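Local coordinates for protein dihydropteroate synthase (PDB 2Y5S) that probably catalyses the condensation of 4-aminobenzoate with 6-hydroxymethyl-7,8-dihydropterin diphosphate to give 7,8-dihydropteroate, a precursor of folate, at residues V136-N140 with A183-R189; L11-F16 with A118-N122. All coordinates share one frame; numbering follows the deposited sequence.

Interaction 1: V136-N140 with A183-R189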
loop_
_atom_site.group_PDB
_atom_site.type_symbol
_atom_site.label_atom_id
_atom_site.label_comp_id
_atom_site.label_asym_id
_atom_site.label_seq_id
_atom_site.Cartn_x
_atom_site.Cartn_y
_atom_site.Cartn_z
ATOM N N VAL B 136 1.306 -14.896 -33.177
ATOM C CA VAL B 136 0.727 -15.387 -31.902
ATOM C C VAL B 136 -0.604 -16.142 -32.033
ATOM O O VAL B 136 -1.085 -16.707 -31.055
ATOM C CB VAL B 136 0.500 -14.238 -30.897
ATOM C CG1 VAL B 136 1.786 -13.458 -30.643
ATOM C CG2 VAL B 136 -0.622 -13.322 -31.349
ATOM N N ARG B 137 -1.200 -16.157 -33.220
ATOM C CA ARG B 137 -2.565 -16.667 -33.354
ATOM C C ARG B 137 -2.660 -18.153 -32.987
ATOM O O ARG B 137 -3.631 -18.565 -32.379
ATOM C CB ARG B 137 -3.126 -16.401 -34.750
ATOM C CG ARG B 137 -2.329 -17.017 -35.899
ATOM C CD ARG B 137 -2.851 -16.551 -37.247
ATOM N NE ARG B 137 -4.223 -17.001 -37.450
ATOM C CZ ARG B 137 -4.581 -18.152 -38.028
ATOM N NH1 ARG B 137 -3.667 -19.002 -38.505
ATOM N NH2 ARG B 137 -5.876 -18.457 -38.141
ATOM N N ASP B 138 -1.635 -18.937 -33.317
ATOM C CA ASP B 138 -1.633 -20.368 -33.004
ATOM C C ASP B 138 -1.225 -20.640 -31.552
ATOM O O ASP B 138 -0.434 -19.905 -30.960
ATOM C CB ASP B 138 -0.688 -21.127 -33.944
ATOM C CG ASP B 138 -1.242 -21.267 -35.354
ATOM O OD1 ASP B 138 -2.408 -20.887 -35.621
ATOM O OD2 ASP B 138 -0.509 -21.800 -36.211
ATOM N N GLY B 139 -1.783 -21.698 -30.986
ATOM C CA GLY B 139 -1.308 -22.224 -29.726
ATOM C C GLY B 139 -2.094 -21.650 -28.571
ATOM O O GLY B 139 -3.217 -21.169 -28.748
ATOM N N ASN B 140 -1.488 -21.701 -27.393
ATOM C CA ASN B 140 -2.168 -21.369 -26.156
ATOM C C ASN B 140 -1.536 -20.296 -25.294
ATOM O O ASN B 140 -1.922 -20.134 -24.147
ATOM C CB ASN B 140 -2.339 -22.633 -25.320
ATOM C CG ASN B 140 -3.722 -23.155 -25.407
ATOM O OD1 ASN B 140 -4.549 -22.855 -24.544
ATOM N ND2 ASN B 140 -4.029 -23.862 -26.491
ATOM N N ALA B 183 -8.674 -13.289 -35.835
ATOM C CA ALA B 183 -7.640 -14.174 -36.377
ATOM C C ALA B 183 -7.646 -15.564 -35.735
ATOM O O ALA B 183 -6.763 -16.373 -36.028
ATOM C CB ALA B 183 -6.268 -13.527 -36.219
ATOM N N GLY B 184 -8.625 -15.845 -34.870
ATOM C CA GLY B 184 -8.787 -17.172 -34.255
ATOM C C GLY B 184 -8.330 -17.322 -32.804
ATOM O O GLY B 184 -8.417 -18.412 -32.240
ATOM N N VAL B 185 -7.844 -16.246 -32.188
ATOM C CA VAL B 185 -7.365 -16.312 -30.800
ATOM C C VAL B 185 -8.555 -16.431 -29.856
ATOM O O VAL B 185 -9.441 -15.595 -29.905
ATOM C CB VAL B 185 -6.529 -15.059 -30.421
ATOM C CG1 VAL B 185 -6.203 -15.032 -28.905
ATOM C CG2 VAL B 185 -5.242 -15.004 -31.250
ATOM N N ALA B 186 -8.583 -17.471 -29.016
ATOM C CA ALA B 186 -9.610 -17.586 -27.974
ATOM C C ALA B 186 -9.514 -16.421 -26.988
ATOM O O ALA B 186 -8.416 -16.023 -26.573
ATOM C CB ALA B 186 -9.500 -18.925 -27.222
ATOM N N ALA B 187 -10.674 -15.881 -26.620
ATOM C CA ALA B 187 -10.777 -14.762 -25.674
ATOM C C ALA B 187 -10.089 -15.009 -24.340
ATOM O O ALA B 187 -9.587 -14.067 -23.718
ATOM C CB ALA B 187 -12.241 -14.418 -25.424
ATOM N N GLU B 188 -10.073 -16.262 -23.897
ATOM C CA GLU B 188 -9.460 -16.602 -22.610
ATOM C C GLU B 188 -7.916 -16.487 -22.574
ATOM O O GLU B 188 -7.326 -16.467 -21.497
ATOM C CB GLU B 188 -9.917 -17.994 -22.128
ATOM C CG GLU B 188 -9.914 -19.066 -23.182
ATOM C CD GLU B 188 -11.295 -19.283 -23.841
ATOM O OE1 GLU B 188 -11.749 -18.428 -24.639
ATOM O OE2 GLU B 188 -11.922 -20.328 -23.554
ATOM N N ARG B 189 -7.270 -16.387 -23.736
ATOM C CA ARG B 189 -5.812 -16.193 -23.813
ATOM C C ARG B 189 -5.397 -14.727 -23.682
ATOM O O ARG B 189 -4.203 -14.420 -23.648
ATOM C CB ARG B 189 -5.287 -16.712 -25.156
ATOM C CG ARG B 189 -5.384 -18.236 -25.366
ATOM C CD ARG B 189 -5.045 -18.598 -26.805
ATOM N NE ARG B 189 -3.699 -18.136 -27.128
ATOM C CZ ARG B 189 -3.196 -17.958 -28.347
ATOM N NH1 ARG B 189 -3.911 -18.200 -29.443
ATOM N NH2 ARG B 189 -1.944 -17.512 -28.461
#

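Interaction 2: L11-F16 with A118-N122. With 78H (7,8-dihydropteroate), chain P.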
loop_
_atom_site.group_PDB
_atom_site.type_symbol
_atom_site.label_atom_id
_atom_site.label_comp_id
_atom_site.label_asym_id
_atom_site.label_seq_id
_atom_site.Cartn_x
_atom_site.Cartn_y
_atom_site.Cartn_z
ATOM N N LEU B 11 -7.039 -16.554 -17.182
ATOM C CA LEU B 11 -6.149 -16.353 -18.302
ATOM C C LEU B 11 -5.479 -17.666 -18.728
ATOM O O LEU B 11 -4.721 -18.262 -17.972
ATOM C CB LEU B 11 -5.086 -15.318 -17.929
ATOM C CG LEU B 11 -4.184 -14.864 -19.086
ATOM C CD1 LEU B 11 -5.014 -14.180 -20.176
ATOM C CD2 LEU B 11 -3.032 -13.932 -18.576
ATOM N N GLN B 12 -5.748 -18.106 -19.947
ATOM C CA GLN B 12 -4.993 -19.215 -20.526
ATOM C C GLN B 12 -3.581 -18.677 -20.849
ATOM O O GLN B 12 -3.443 -17.686 -21.544
ATOM C CB GLN B 12 -5.723 -19.746 -21.745
ATOM C CG GLN B 12 -4.992 -20.800 -22.540
ATOM C CD GLN B 12 -4.658 -22.021 -21.724
ATOM O OE1 GLN B 12 -5.500 -22.535 -20.979
ATOM N NE2 GLN B 12 -3.415 -22.500 -21.857
ATOM N N CYS B 13 -2.549 -19.314 -20.303
ATOM C CA CYS B 13 -1.216 -18.732 -20.303
ATOM C C CYS B 13 -0.177 -19.778 -20.643
ATOM O O CYS B 13 0.666 -20.138 -19.827
ATOM C CB CYS B 13 -0.925 -18.070 -18.951
ATOM S SG CYS B 13 0.510 -17.000 -18.938
ATOM N N GLY B 14 -0.259 -20.265 -21.875
ATOM C CA GLY B 14 0.673 -21.262 -22.376
ATOM C C GLY B 14 0.535 -22.564 -21.613
ATOM O O GLY B 14 -0.495 -23.213 -21.692
ATOM N N ARG B 15 1.572 -22.938 -20.867
ATOM C CA ARG B 15 1.538 -24.185 -20.094
ATOM C C ARG B 15 0.581 -24.089 -18.911
ATOM O O ARG B 15 0.249 -25.097 -18.324
ATOM C CB ARG B 15 2.926 -24.533 -19.536
ATOM C CG ARG B 15 3.951 -24.977 -20.547
ATOM C CD ARG B 15 5.316 -25.086 -19.878
ATOM N NE ARG B 15 5.881 -23.767 -19.546
ATOM C CZ ARG B 15 6.970 -23.578 -18.800
ATOM N NH1 ARG B 15 7.617 -24.612 -18.266
ATOM N NH2 ARG B 15 7.413 -22.346 -18.571
ATOM N N PHE B 16 0.161 -22.874 -18.558
ATOM C CA PHE B 16 -0.552 -22.631 -17.317
ATOM C C PHE B 16 -1.954 -22.110 -17.586
ATOM O O PHE B 16 -2.190 -21.454 -18.596
ATOM C CB PHE B 16 0.235 -21.615 -16.476
ATOM C CG PHE B 16 1.657 -22.004 -16.264
ATOM C CD1 PHE B 16 2.004 -22.856 -15.218
ATOM C CD2 PHE B 16 2.650 -21.572 -17.140
ATOM C CE1 PHE B 16 3.311 -23.259 -15.030
ATOM C CE2 PHE B 16 3.973 -21.957 -16.952
ATOM C CZ PHE B 16 4.305 -22.811 -15.896
ATOM N N ALA B 118 7.882 -20.058 -24.534
ATOM C CA ALA B 118 7.360 -19.004 -23.677
ATOM C C ALA B 118 5.842 -19.161 -23.541
ATOM O O ALA B 118 5.176 -19.707 -24.428
ATOM C CB ALA B 118 7.716 -17.616 -24.214
ATOM N N ASP B 119 5.322 -18.657 -22.429
ATOM C CA ASP B 119 3.936 -18.840 -22.045
ATOM C C ASP B 119 3.038 -17.636 -22.344
ATOM O O ASP B 119 1.832 -17.785 -22.483
ATOM C CB ASP B 119 3.890 -19.126 -20.542
ATOM C CG ASP B 119 4.653 -20.375 -20.165
ATOM O OD1 ASP B 119 4.278 -21.464 -20.626
ATOM O OD2 ASP B 119 5.639 -20.270 -19.404
ATOM N N LEU B 120 3.613 -16.439 -22.402
ATOM C CA LEU B 120 2.831 -15.218 -22.555
ATOM C C LEU B 120 3.626 -14.184 -23.359
ATOM O O LEU B 120 4.832 -14.006 -23.133
ATOM C CB LEU B 120 2.459 -14.664 -21.173
ATOM C CG LEU B 120 1.419 -13.533 -21.034
ATOM C CD1 LEU B 120 1.041 -13.395 -19.572
ATOM C CD2 LEU B 120 1.921 -12.201 -21.585
ATOM N N ILE B 121 2.958 -13.532 -24.314
ATOM C CA ILE B 121 3.545 -12.415 -25.049
ATOM C C ILE B 121 2.926 -11.114 -24.557
ATOM O O ILE B 121 1.703 -10.918 -24.587
ATOM C CB ILE B 121 3.395 -12.552 -26.579
ATOM C CG1 ILE B 121 3.977 -13.884 -27.086
ATOM C CG2 ILE B 121 4.066 -11.368 -27.284
ATOM C CD1 ILE B 121 5.515 -14.059 -26.872
ATOM N N ASN B 122 3.807 -10.239 -24.079
ATOM C CA ASN B 122 3.438 -8.997 -23.481
ATOM C C ASN B 122 3.876 -7.869 -24.417
ATOM O O ASN B 122 5.068 -7.575 -24.496
ATOM C CB ASN B 122 4.154 -8.881 -22.129
ATOM C CG ASN B 122 3.921 -7.543 -21.469
ATOM O OD1 ASN B 122 2.905 -6.925 -21.701
ATOM N ND2 ASN B 122 4.873 -7.086 -20.649
HETATM O O4 78H P . 3.321 -1.057 -17.997
HETATM C C4 78H P . 3.712 -1.979 -18.715
HETATM C C5 78H P . 5.029 -2.027 -19.217
HETATM N N3 78H P . 2.822 -3.007 -19.066
HETATM C C9 78H P . 5.378 -3.115 -20.051
HETATM N N5 78H P . 5.947 -1.088 -18.871
HETATM C C2 78H P . 3.237 -4.063 -19.933
HETATM N N8 78H P . 6.661 -3.221 -20.571
HETATM N N1 78H P . 4.502 -4.085 -20.380
HETATM C C6 78H P . 7.192 -1.118 -19.386
HETATM N N2 78H P . 2.376 -5.024 -20.304
HETATM C C7 78H P . 7.627 -2.123 -20.456
HETATM C C10 78H P . 8.222 -0.118 -18.942
HETATM N N11 78H P . 8.088 1.126 -19.708
HETATM C C15 78H P . 8.045 2.279 -19.053
HETATM C C16 78H P . 7.047 3.211 -19.318
HETATM C C17 78H P . 9.008 2.522 -18.073
HETATM C C18 78H P . 7.020 4.403 -18.615
HETATM C C19 78H P . 8.980 3.718 -17.367
HETATM C C20 78H P . 7.989 4.658 -17.643
HETATM C C21 78H P . 7.937 5.963 -16.843
HETATM O O22 78H P . 6.889 6.607 -16.926
HETATM O O23 78H P . 8.869 6.243 -16.058
#

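Interaction 1: V136-N140 with A183-R189
Two neighbouring helix-to-strand loops of the TIM barrel, leading into strands 142-146 and 190-193, are joined by two arginines, R189 and R137, which reach in opposite directions across the gap to main-chain carbonyls. The R189 chain turns at chi3 (59°), which sets its guanidinium inside the curve of 136-140. R189 NH2 gives a nearly straight bond to V136 O (2.8 Å), approaching almost on the line of the carbonyl. R189 NH1 reaches R137 O at 3.0 Å, from above the plane of that carbonyl, although both oxygens lie in the guanidinium plane. G139 O lies over one face of the R189 guanidinium, 3.0 Å above its plane and offset toward the rim, with no N-H aimed well enough for a hydrogen bond. NE bonds to S141 O, giving each guanidinium nitrogen a main-chain carbonyl.

In the reverse direction, R137 meets A183 O side-on with NE (3.0 Å) and NH2 (3.1 Å). Both bonds are bent, as expected when two donors share one acceptor. That carbonyl lies just before G184, whose positive phi completes a Schellman motif ending helix 165-182. Between the arginines, V185 CG2 packs on R137 CA at 3.8 Å.

Across the contact the acceptors are all carbonyls; the long R137-D138 pairing is one of charges only. The in-plane bonds to V136 O and R137 O, with NE on S141 O, hold the R189 guanidinium against rotation, and its charge probably suits the carbonyls ending helix 132-136.

Interaction 2: L11-F16 with A118-N122
The guanidinium of R15 and the carboxylate of D119 lie nearly coplanar, 11° apart, and meet edge to edge, while the F16 ring adds a third flat group. CZ of F16 sits 3.9 Å above the centre of one guanidinium face of R15; one face of the ring in turn carries R15 CB, toward its rim. D119 comes to the ring edge with CG in plane, the carboxylate turned 74° from the ring, and D119 OD2 lies 3.4 Å from F16 CE2.

The salt bridge is side-on. R15 NE binds D119 OD1 (3.0 Å) and R15 NH2 binds D119 OD2 (2.9 Å), each on a syn lone pair; the bend at chi3 (-71°) turns the NE and NH2 edge to the carboxylate. The backbone N of R15 also reaches D119 OD1 at 3.1 Å, from the anti side and out of the carboxylate plane. With L100 N on OD2, each oxygen has two donors, which probably stabilises the ionised aspartate; R15 NH1 goes to R94 O.

The chain reverses in a type II' turn from C13 to F16, and G14 CA approaches D119 CA to 4.1 Å, too close for a side chain pointing that way. C13 SG rests 3.7 Å from L120 CD1, and L11 CD2 meets the same L120 CD1 at 4.2 Å.

N122 uses OD1 and ND2 to pair with N2 and N1 of dihydropteroate; the OD1 to N2 distance is doubtfully short. The hairpin of strands 11-13 and 16-18 abuts the start of strand 120-123, which runs between strands 100-103 and 142-146 and carries N122, two residues after L120, toward the ligand.

Both contacts lie at the end of the barrel where the parallel strands begin, their centres about 10 Å apart, and the N-terminal hairpin links them: Q12 N and G14 N probably hydrogen-bond to E188 O and N140 O. Interaction 1 is peripheral, with R137 exposed and R189 buried, and joins the loops entering strands 142-146 and 190-193. Interaction 2 lies deeper, its centre about 12 Å from the centre of the chain, against about 18 Å for that of interaction 1, and sets the hairpin on strand 120-123. Arginine dominates each, but neutral carbonyls receive it in interaction 1 and a buried carboxylate in interaction 2, where apolar packing and the strand leading to the ligand are added.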